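Local structure of early 35 kDa protein (Autographa californica nucleopolyhedrovirus, 1P35) at residues V2-E7 against H121-K126; S112-I117 against A131-C136; C152-G157 against S162-S167. The protein blocks host caspases and so prevents the apoptosis triggered by viral infection, and also suppresses the antiviral RNA interference response of the insect host. One frame throughout, in Å; residues are numbered along the deposited sequence.

Contact 1 of 3, residues V2-E7 against H121-K126; sequences VIFPVE and HDYTDK
Phe4 drives the edge of its ring into the face of Tyr123, a T-shaped (edge-to-face) aromatic pair with the planes at 83° and the centroids 5.0 Å apart. The touching atom is Phe4 CE2, which sits over the centre of the Tyr123 ring and comes within 3.6 Å of Tyr123 CD1. Near-equal spacing of CE2 from the other tyrosine ring carbons, Tyr123 CE2 among them at 4.1 Å, confirms the central placing, so a C-H at the phenylalanine edge points into the pi cloud. Phe4 reaches across because its CG is anti to the backbone N (chi1 176°), which carries the ring out from the strand toward the 121-126 loop.

Apolar packing continues at the next residue. Pro5, joined to Phe4 by a cis peptide bond, brings CG to 3.8 Å from Tyr123 CZ, and the two side chains cross at about a right angle. Pro5 CG also lies 3.3 Å from Tyr123 OH, a plain van der Waals touch at the polar end of the ring.

No hydrogen bond spans the two segments. The buried phenol is instead satisfied by Pro41 O, which ties Tyr123 to the residues leading into strand 42-48, while Ser128 of helix 126-135 touches the side chains of both Phe4 and Tyr123.

Tyr123 directly follows Asp122, the C-prime residue of a Schellman motif, and Asp125 N-caps the next helix: the T-shaped pair thus joins the N-terminal strand 2-4 to the loop between helices 110-120 and 126-135.

Contact 2 of 3, residues S112-I117 against A131-C136; sequences SKFAKI and AYEKYC
Phe114 barely overlaps the ring of Tyr132, the two planes 29° apart and slid past each other, with centroids separated by 5.2 Å. The nearest carbons are Phe114 CD1 and Tyr132 CD1, at 3.7 Å. Further back, Phe114 CB meets Tyr132 CE1 at 3.7 Å, so the tyrosine lies beside the base of the phenylalanine as well as its ring. With chi1 at 88°, Phe114 holds CG between its backbone N and carbonyl carbon, while Tyr132 has CG anti to the backbone N; the two side chains run past one another in opposite directions.

The far end of the phenylalanine ring belongs to Glu133. Phe114 CZ packs 3.7 Å from Glu133 CB, and the extended glutamate then continues past the ring, its CD 3.9 Å from the same CZ.

One turn on in the chain, Cys136 CB lies against one face of the Tyr132 ring, 3.6 Å above the plane. Leu137 of helix 137-140 touches both aromatic side chains, and Leu110 and Leu118 pack on Tyr132 from the other helix.

Between these segments of helices 110-120 and 126-135 the contact is therefore mainly van der Waals packing, with no hydrogen bond or salt bridge across it; Glu133 contributes its aliphatic part, with the carboxylate passing near the ring at 67° to its plane, rather than a polar link.

Contact 3 of 3, residues C152-G157 against S162-S167; sequences CVLKPG and SNQVLS
Cys152 and Leu166 make the purely apolar half of this contact: Cys152 SG rests 3.5 Å from Leu166 CD2, and the same methyl lies 4.0 Å from Cys152 CB. Leu166, whose CG stands between its backbone N and carbonyl carbon (chi1 69°), offers this single methyl to the cysteine.

Leu154 and Gln164 form the mixed half, two residues along each strand. Their side chains cross at about a right angle, with Leu154 CD2 3.8 Å from Gln164 CG. Both leucine methyls approach the amide oxygen, Leu154 CD1 and CD2 each 3.9 Å from Gln164 OE1. A turn at chi2 (-52°) bends the glutamine so that its CG and amide oxygen face the leucine. Gln164 OE1 is buried by this contact and finds no polar partner in the model, which probably carries an energetic cost.

Backbone hydrogen bonds do not link the two segments; their nearest CA atoms, those of Leu154 and Gln164, are 8.0 Å apart, and the segments meet through side chains. Cys152 and Leu154 pair through their backbones with Met44 and Val42 of strand 42-48, while Gln164 pairs with Asn31 of strand 24-33. Strand 98-106 pairs with both strands of the contact, antiparallel to 148-154 and parallel to 164-170, and its Tyr100 touches both Cys152 and Gln164.

Overall arrangement
Contacts 1 and 2 are neighbours, their centres 8 Å apart, and merge into one hydrophobic cluster: Val2 CG1 lies 3.4 Å from Cys136 CA, and Phe4 CD1 meets Tyr132 CB at 3.9 Å. Their segments alternate along the chain, and strand 2-4 touches both the loop at Tyr123 and helix 126-135. Contact 3 comes later in sequence, 16 Å from contact 1 centre to centre; His121 NE2 and Val153 CG2, 3.4 Å apart, join them by packing. Strand 42-48 pairs with both 2-4 and 148-154. Contacts 2 and 3 do not meet, their nearest atoms being about 6 Å apart.

Contact 1 of 3, residues V2-E7 against H121-K126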
loop_
_atom_site.group_PDB
_atom_site.type_symbol
_atom_site.label_atom_id
_atom_site.label_comp_id
_atom_site.label_asym_id
_atom_site.label_seq_id
_atom_site.Cartn_x
_atom_site.Cartn_y
_atom_site.Cartn_z
ATOM N N VAL A 2 9.604 13.351 -22.998
ATOM C CA VAL A 2 9.538 14.494 -23.948
ATOM C C VAL A 2 8.063 14.433 -24.275
ATOM O O VAL A 2 7.599 13.584 -25.054
ATOM C CB VAL A 2 10.388 14.214 -25.209
ATOM C CG1 VAL A 2 10.341 15.367 -26.160
ATOM C CG2 VAL A 2 11.802 13.892 -24.782
ATOM N N ILE A 3 7.315 15.282 -23.612
ATOM C CA ILE A 3 5.864 15.275 -23.775
ATOM C C ILE A 3 5.285 16.293 -24.735
ATOM O O ILE A 3 5.740 17.429 -24.805
ATOM C CB ILE A 3 5.224 15.419 -22.391
ATOM C CG1 ILE A 3 5.683 14.229 -21.527
ATOM C CG2 ILE A 3 3.709 15.489 -22.486
ATOM C CD1 ILE A 3 5.062 14.187 -20.124
ATOM N N PHE A 4 4.272 15.864 -25.479
ATOM C CA PHE A 4 3.584 16.719 -26.454
ATOM C C PHE A 4 2.111 16.406 -26.303
ATOM O O PHE A 4 1.750 15.266 -26.042
ATOM C CB PHE A 4 3.984 16.358 -27.899
ATOM C CG PHE A 4 3.235 17.139 -28.947
ATOM C CD1 PHE A 4 3.673 18.399 -29.330
ATOM C CD2 PHE A 4 2.001 16.679 -29.431
ATOM C CE1 PHE A 4 2.883 19.209 -30.170
ATOM C CE2 PHE A 4 1.192 17.470 -30.270
ATOM C CZ PHE A 4 1.638 18.745 -30.635
ATOM N N PRO A 5 1.231 17.407 -26.370
ATOM C CA PRO A 5 1.317 18.860 -26.508
ATOM C C PRO A 5 2.241 19.372 -25.409
ATOM O O PRO A 5 2.344 18.740 -24.368
ATOM C CB PRO A 5 -0.115 19.294 -26.249
ATOM C CG PRO A 5 -0.901 18.172 -26.899
ATOM C CD PRO A 5 -0.178 16.980 -26.307
ATOM N N VAL A 6 2.869 20.526 -25.608
ATOM C CA VAL A 6 3.792 21.025 -24.596
ATOM C C VAL A 6 3.185 21.658 -23.338
ATOM O O VAL A 6 3.885 21.901 -22.354
ATOM C CB VAL A 6 4.805 22.000 -25.224
ATOM C CG1 VAL A 6 5.715 21.242 -26.204
ATOM C CG2 VAL A 6 4.055 23.127 -25.943
ATOM N N GLU A 7 1.892 21.934 -23.354
ATOM C CA GLU A 7 1.260 22.503 -22.167
ATOM C C GLU A 7 1.411 21.478 -21.021
ATOM O O GLU A 7 2.116 21.710 -20.046
ATOM C CB GLU A 7 -0.234 22.760 -22.451
ATOM C CG GLU A 7 -0.983 21.497 -22.924
ATOM C CD GLU A 7 -2.442 21.715 -23.279
ATOM O OE1 GLU A 7 -3.200 22.189 -22.404
ATOM O OE2 GLU A 7 -2.824 21.395 -24.432
ATOM N N HIS A 121 -2.614 10.930 -34.975
ATOM C CA HIS A 121 -3.236 11.253 -33.679
ATOM C C HIS A 121 -4.058 12.521 -33.713
ATOM O O HIS A 121 -4.391 13.119 -32.686
ATOM C CB HIS A 121 -2.162 11.280 -32.579
ATOM C CG HIS A 121 -1.560 9.939 -32.353
ATOM N ND1 HIS A 121 -2.327 8.854 -31.997
ATOM C CD2 HIS A 121 -0.304 9.470 -32.545
ATOM C CE1 HIS A 121 -1.575 7.769 -31.972
ATOM N NE2 HIS A 121 -0.342 8.113 -32.308
ATOM N N ASP A 122 -4.397 12.891 -34.937
ATOM C CA ASP A 122 -5.219 14.039 -35.238
ATOM C C ASP A 122 -4.542 15.393 -35.000
ATOM O O ASP A 122 -5.230 16.411 -34.847
ATOM C CB ASP A 122 -6.537 13.947 -34.463
ATOM C CG ASP A 122 -7.670 14.685 -35.156
ATOM O OD1 ASP A 122 -7.511 15.088 -36.332
ATOM O OD2 ASP A 122 -8.737 14.844 -34.523
ATOM N N TYR A 123 -3.210 15.417 -34.923
ATOM C CA TYR A 123 -2.533 16.704 -34.786
ATOM C C TYR A 123 -2.062 17.043 -36.182
ATOM O O TYR A 123 -1.078 16.471 -36.672
ATOM C CB TYR A 123 -1.336 16.650 -33.821
ATOM C CG TYR A 123 -1.726 16.461 -32.370
ATOM C CD1 TYR A 123 -2.153 17.540 -31.600
ATOM C CD2 TYR A 123 -1.686 15.207 -31.775
ATOM C CE1 TYR A 123 -2.527 17.371 -30.280
ATOM C CE2 TYR A 123 -2.060 15.026 -30.444
ATOM C CZ TYR A 123 -2.479 16.112 -29.704
ATOM O OH TYR A 123 -2.856 15.940 -28.393
ATOM N N THR A 124 -2.769 17.972 -36.828
ATOM C CA THR A 124 -2.436 18.356 -38.196
ATOM C C THR A 124 -2.124 19.820 -38.465
ATOM O O THR A 124 -1.572 20.145 -39.506
ATOM C CB THR A 124 -3.545 17.945 -39.165
ATOM O OG1 THR A 124 -4.748 18.643 -38.818
ATOM C CG2 THR A 124 -3.803 16.429 -39.080
ATOM N N ASP A 125 -2.463 20.714 -37.553
ATOM C CA ASP A 125 -2.181 22.127 -37.792
ATOM C C ASP A 125 -0.681 22.410 -37.801
ATOM O O ASP A 125 0.114 21.635 -37.261
ATOM C CB ASP A 125 -2.892 22.983 -36.740
ATOM C CG ASP A 125 -2.583 22.549 -35.322
ATOM O OD1 ASP A 125 -2.808 21.361 -35.000
ATOM O OD2 ASP A 125 -2.127 23.402 -34.527
ATOM N N LYS A 126 -0.282 23.516 -38.414
ATOM C CA LYS A 126 1.136 23.829 -38.461
ATOM C C LYS A 126 1.638 24.176 -37.054
ATOM O O LYS A 126 2.767 23.850 -36.683
ATOM C CB LYS A 126 1.402 24.994 -39.423
ATOM C CG LYS A 126 2.844 25.018 -39.964
ATOM C CD LYS A 126 3.139 26.228 -40.852
ATOM C CE LYS A 126 3.038 27.535 -40.044
ATOM N NZ LYS A 126 3.479 28.766 -40.798
#

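Contact 2 of 3, residues S112-I117 against A131-C136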
loop_
_atom_site.group_PDB
_atom_site.type_symbol
_atom_site.label_atom_id
_atom_site.label_comp_id
_atom_site.label_asym_id
_atom_site.label_seq_id
_atom_site.Cartn_x
_atom_site.Cartn_y
_atom_site.Cartn_z
ATOM N N SER A 112 11.762 11.840 -40.244
ATOM C CA SER A 112 10.965 11.694 -41.452
ATOM C C SER A 112 9.594 11.119 -41.158
ATOM O O SER A 112 8.706 11.184 -42.003
ATOM C CB SER A 112 11.696 10.828 -42.486
ATOM O OG SER A 112 11.901 9.504 -42.033
ATOM N N LYS A 113 9.414 10.558 -39.965
ATOM C CA LYS A 113 8.114 9.994 -39.603
ATOM C C LYS A 113 7.285 10.804 -38.603
ATOM O O LYS A 113 6.088 10.538 -38.461
ATOM C CB LYS A 113 8.258 8.574 -39.026
ATOM C CG LYS A 113 8.552 7.448 -40.015
ATOM C CD LYS A 113 8.229 6.104 -39.351
ATOM C CE LYS A 113 8.250 4.922 -40.323
ATOM N NZ LYS A 113 7.741 3.660 -39.670
ATOM N N PHE A 114 7.878 11.804 -37.938
ATOM C CA PHE A 114 7.126 12.538 -36.911
ATOM C C PHE A 114 5.791 13.229 -37.288
ATOM O O PHE A 114 4.776 13.053 -36.585
ATOM C CB PHE A 114 8.081 13.477 -36.130
ATOM C CG PHE A 114 8.265 14.844 -36.719
ATOM C CD1 PHE A 114 7.231 15.775 -36.683
ATOM C CD2 PHE A 114 9.497 15.222 -37.256
ATOM C CE1 PHE A 114 7.418 17.078 -37.176
ATOM C CE2 PHE A 114 9.693 16.525 -37.757
ATOM C CZ PHE A 114 8.646 17.452 -37.713
ATOM N N ALA A 115 5.770 13.978 -38.382
ATOM C CA ALA A 115 4.538 14.642 -38.834
ATOM C C ALA A 115 3.487 13.568 -39.137
ATOM O O ALA A 115 2.307 13.742 -38.822
ATOM C CB ALA A 115 4.808 15.464 -40.086
ATOM N N LYS A 116 3.919 12.444 -39.712
ATOM C CA LYS A 116 2.981 11.360 -40.041
ATOM C C LYS A 116 2.405 10.911 -38.722
ATOM O O LYS A 116 1.194 10.729 -38.594
ATOM C CB LYS A 116 3.692 10.167 -40.714
ATOM C CG LYS A 116 2.770 8.978 -41.139
ATOM C CD LYS A 116 3.464 7.553 -41.059
ATOM C CE LYS A 116 3.629 7.051 -39.581
ATOM N NZ LYS A 116 4.309 5.716 -39.334
ATOM N N ILE A 117 3.276 10.744 -37.724
ATOM C CA ILE A 117 2.822 10.290 -36.417
ATOM C C ILE A 117 1.837 11.254 -35.764
ATOM O O ILE A 117 0.788 10.825 -35.301
ATOM C CB ILE A 117 4.010 9.964 -35.482
ATOM C CG1 ILE A 117 4.764 8.731 -36.025
ATOM C CG2 ILE A 117 3.497 9.697 -34.075
ATOM C CD1 ILE A 117 6.134 8.440 -35.328
ATOM N N ALA A 131 5.613 23.046 -33.033
ATOM C CA ALA A 131 5.916 23.017 -31.606
ATOM C C ALA A 131 6.732 21.754 -31.298
ATOM O O ALA A 131 7.796 21.815 -30.657
ATOM C CB ALA A 131 4.644 23.030 -30.820
ATOM N N TYR A 132 6.223 20.627 -31.798
ATOM C CA TYR A 132 6.860 19.337 -31.657
ATOM C C TYR A 132 8.307 19.325 -32.190
ATOM O O TYR A 132 9.226 18.837 -31.520
ATOM C CB TYR A 132 6.035 18.259 -32.390
ATOM C CG TYR A 132 6.676 16.881 -32.274
ATOM C CD1 TYR A 132 7.693 16.499 -33.131
ATOM C CD2 TYR A 132 6.337 16.018 -31.250
ATOM C CE1 TYR A 132 8.373 15.303 -32.971
ATOM C CE2 TYR A 132 7.026 14.789 -31.081
ATOM C CZ TYR A 132 8.051 14.453 -31.949
ATOM O OH TYR A 132 8.800 13.281 -31.757
ATOM N N GLU A 133 8.498 19.824 -33.407
ATOM C CA GLU A 133 9.819 19.850 -34.036
ATOM C C GLU A 133 10.761 20.795 -33.303
ATOM O O GLU A 133 11.993 20.595 -33.287
ATOM C CB GLU A 133 9.708 20.253 -35.525
ATOM C CG GLU A 133 11.052 20.541 -36.220
ATOM C CD GLU A 133 10.951 20.540 -37.744
ATOM O OE1 GLU A 133 9.979 21.123 -38.256
ATOM O OE2 GLU A 133 11.847 19.974 -38.422
ATOM N N LYS A 134 10.192 21.822 -32.689
ATOM C CA LYS A 134 11.013 22.775 -31.937
ATOM C C LYS A 134 11.323 22.318 -30.507
ATOM O O LYS A 134 12.453 22.436 -30.037
ATOM C CB LYS A 134 10.317 24.121 -31.822
ATOM C CG LYS A 134 11.233 25.169 -31.149
ATOM C CD LYS A 134 10.523 26.507 -31.037
ATOM C CE LYS A 134 11.466 27.613 -30.571
ATOM N NZ LYS A 134 10.653 28.865 -30.451
ATOM N N TYR A 135 10.322 21.777 -29.820
ATOM C CA TYR A 135 10.537 21.435 -28.429
ATOM C C TYR A 135 10.756 19.978 -28.063
ATOM O O TYR A 135 11.341 19.700 -27.015
ATOM C CB TYR A 135 9.386 21.995 -27.604
ATOM C CG TYR A 135 9.255 23.499 -27.713
ATOM C CD1 TYR A 135 10.256 24.344 -27.208
ATOM C CD2 TYR A 135 8.103 24.079 -28.253
ATOM C CE1 TYR A 135 10.109 25.748 -27.225
ATOM C CE2 TYR A 135 7.936 25.475 -28.284
ATOM C CZ TYR A 135 8.944 26.299 -27.761
ATOM O OH TYR A 135 8.774 27.654 -27.755
ATOM N N CYS A 136 10.283 19.071 -28.918
ATOM C CA CYS A 136 10.385 17.647 -28.684
ATOM C C CYS A 136 11.422 16.925 -29.552
ATOM O O CYS A 136 12.301 16.245 -29.022
ATOM C CB CYS A 136 9.019 16.999 -28.920
ATOM S SG CYS A 136 7.631 17.722 -27.948
#

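Contact 3 of 3, residues C152-G157 against S162-S167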
loop_
_atom_site.group_PDB
_atom_site.type_symbol
_atom_site.label_atom_id
_atom_site.label_comp_id
_atom_site.label_asym_id
_atom_site.label_seq_id
_atom_site.Cartn_x
_atom_site.Cartn_y
_atom_site.Cartn_z
ATOM N N CYS A 152 4.842 6.736 -26.757
ATOM C CA CYS A 152 3.778 6.347 -25.842
ATOM C C CYS A 152 2.522 7.192 -26.013
ATOM O O CYS A 152 2.588 8.405 -25.878
ATOM C CB CYS A 152 4.360 6.440 -24.450
ATOM S SG CYS A 152 6.042 5.561 -24.416
ATOM N N VAL A 153 1.385 6.565 -26.325
ATOM C CA VAL A 153 0.163 7.339 -26.569
ATOM C C VAL A 153 -0.833 7.174 -25.443
ATOM O O VAL A 153 -1.063 6.079 -24.974
ATOM C CB VAL A 153 -0.569 6.958 -27.896
ATOM C CG1 VAL A 153 -1.772 7.893 -28.089
ATOM C CG2 VAL A 153 0.379 7.071 -29.111
ATOM N N LEU A 154 -1.387 8.287 -24.977
ATOM C CA LEU A 154 -2.349 8.224 -23.908
ATOM C C LEU A 154 -3.668 8.737 -24.441
ATOM O O LEU A 154 -3.778 9.915 -24.763
ATOM C CB LEU A 154 -1.888 9.084 -22.729
ATOM C CG LEU A 154 -2.749 8.974 -21.465
ATOM C CD1 LEU A 154 -2.713 7.533 -21.004
ATOM C CD2 LEU A 154 -2.199 9.900 -20.332
ATOM N N LYS A 155 -4.655 7.845 -24.558
ATOM C CA LYS A 155 -5.982 8.226 -25.025
ATOM C C LYS A 155 -6.465 9.320 -24.082
ATOM O O LYS A 155 -6.233 9.233 -22.890
ATOM C CB LYS A 155 -6.933 7.017 -24.984
ATOM C CG LYS A 155 -6.579 5.877 -25.970
ATOM C CD LYS A 155 -7.631 4.729 -26.007
ATOM C CE LYS A 155 -7.298 3.668 -27.080
ATOM N NZ LYS A 155 -8.328 2.580 -27.202
ATOM N N PRO A 156 -7.147 10.352 -24.604
ATOM C CA PRO A 156 -7.715 11.535 -23.930
ATOM C C PRO A 156 -8.783 11.451 -22.833
ATOM O O PRO A 156 -8.908 12.386 -22.012
ATOM C CB PRO A 156 -8.210 12.379 -25.101
ATOM C CG PRO A 156 -8.640 11.334 -26.061
ATOM C CD PRO A 156 -7.399 10.466 -26.049
ATOM N N GLY A 157 -9.573 10.383 -22.812
ATOM C CA GLY A 157 -10.585 10.319 -21.775
ATOM C C GLY A 157 -10.129 9.908 -20.378
ATOM O O GLY A 157 -10.951 9.897 -19.475
ATOM N N SER A 162 -5.578 9.207 -12.030
ATOM C CA SER A 162 -4.899 7.956 -12.338
ATOM C C SER A 162 -3.378 8.025 -12.554
ATOM O O SER A 162 -2.866 9.054 -12.975
ATOM C CB SER A 162 -5.456 7.351 -13.654
ATOM O OG SER A 162 -6.746 6.821 -13.504
ATOM N N ASN A 163 -2.684 6.913 -12.270
ATOM C CA ASN A 163 -1.279 6.783 -12.641
ATOM C C ASN A 163 -1.382 6.301 -14.093
ATOM O O ASN A 163 -2.292 5.475 -14.413
ATOM C CB ASN A 163 -0.554 5.688 -11.858
ATOM C CG ASN A 163 -0.174 6.127 -10.443
ATOM O OD1 ASN A 163 0.489 7.136 -10.246
ATOM N ND2 ASN A 163 -0.589 5.352 -9.469
ATOM N N GLN A 164 -0.500 6.815 -14.967
ATOM C CA GLN A 164 -0.477 6.414 -16.372
ATOM C C GLN A 164 0.738 5.516 -16.405
ATOM O O GLN A 164 1.811 5.952 -16.018
ATOM C CB GLN A 164 -0.275 7.587 -17.310
ATOM C CG GLN A 164 -0.979 8.867 -16.882
ATOM C CD GLN A 164 -2.421 8.663 -16.606
ATOM O OE1 GLN A 164 -3.049 7.757 -17.166
ATOM N NE2 GLN A 164 -2.982 9.516 -15.755
ATOM N N VAL A 165 0.590 4.271 -16.874
ATOM C CA VAL A 165 1.697 3.334 -16.794
ATOM C C VAL A 165 2.046 2.615 -18.100
ATOM O O VAL A 165 1.270 2.620 -19.069
ATOM C CB VAL A 165 1.396 2.299 -15.667
ATOM C CG1 VAL A 165 0.839 3.028 -14.417
ATOM C CG2 VAL A 165 0.292 1.298 -16.128
ATOM N N LEU A 166 3.255 2.058 -18.149
ATOM C CA LEU A 166 3.693 1.319 -19.330
ATOM C C LEU A 166 4.892 0.527 -18.910
ATOM O O LEU A 166 5.543 0.869 -17.939
ATOM C CB LEU A 166 4.082 2.229 -20.493
ATOM C CG LEU A 166 5.356 3.101 -20.362
ATOM C CD1 LEU A 166 6.565 2.373 -20.894
ATOM C CD2 LEU A 166 5.212 4.364 -21.187
ATOM N N SER A 167 5.142 -0.564 -19.624
ATOM C CA SER A 167 6.301 -1.391 -19.389
ATOM C C SER A 167 6.545 -2.225 -20.645
ATOM O O SER A 167 5.615 -2.613 -21.323
ATOM C CB SER A 167 6.114 -2.281 -18.153
ATOM O OG SER A 167 4.897 -3.010 -18.198
#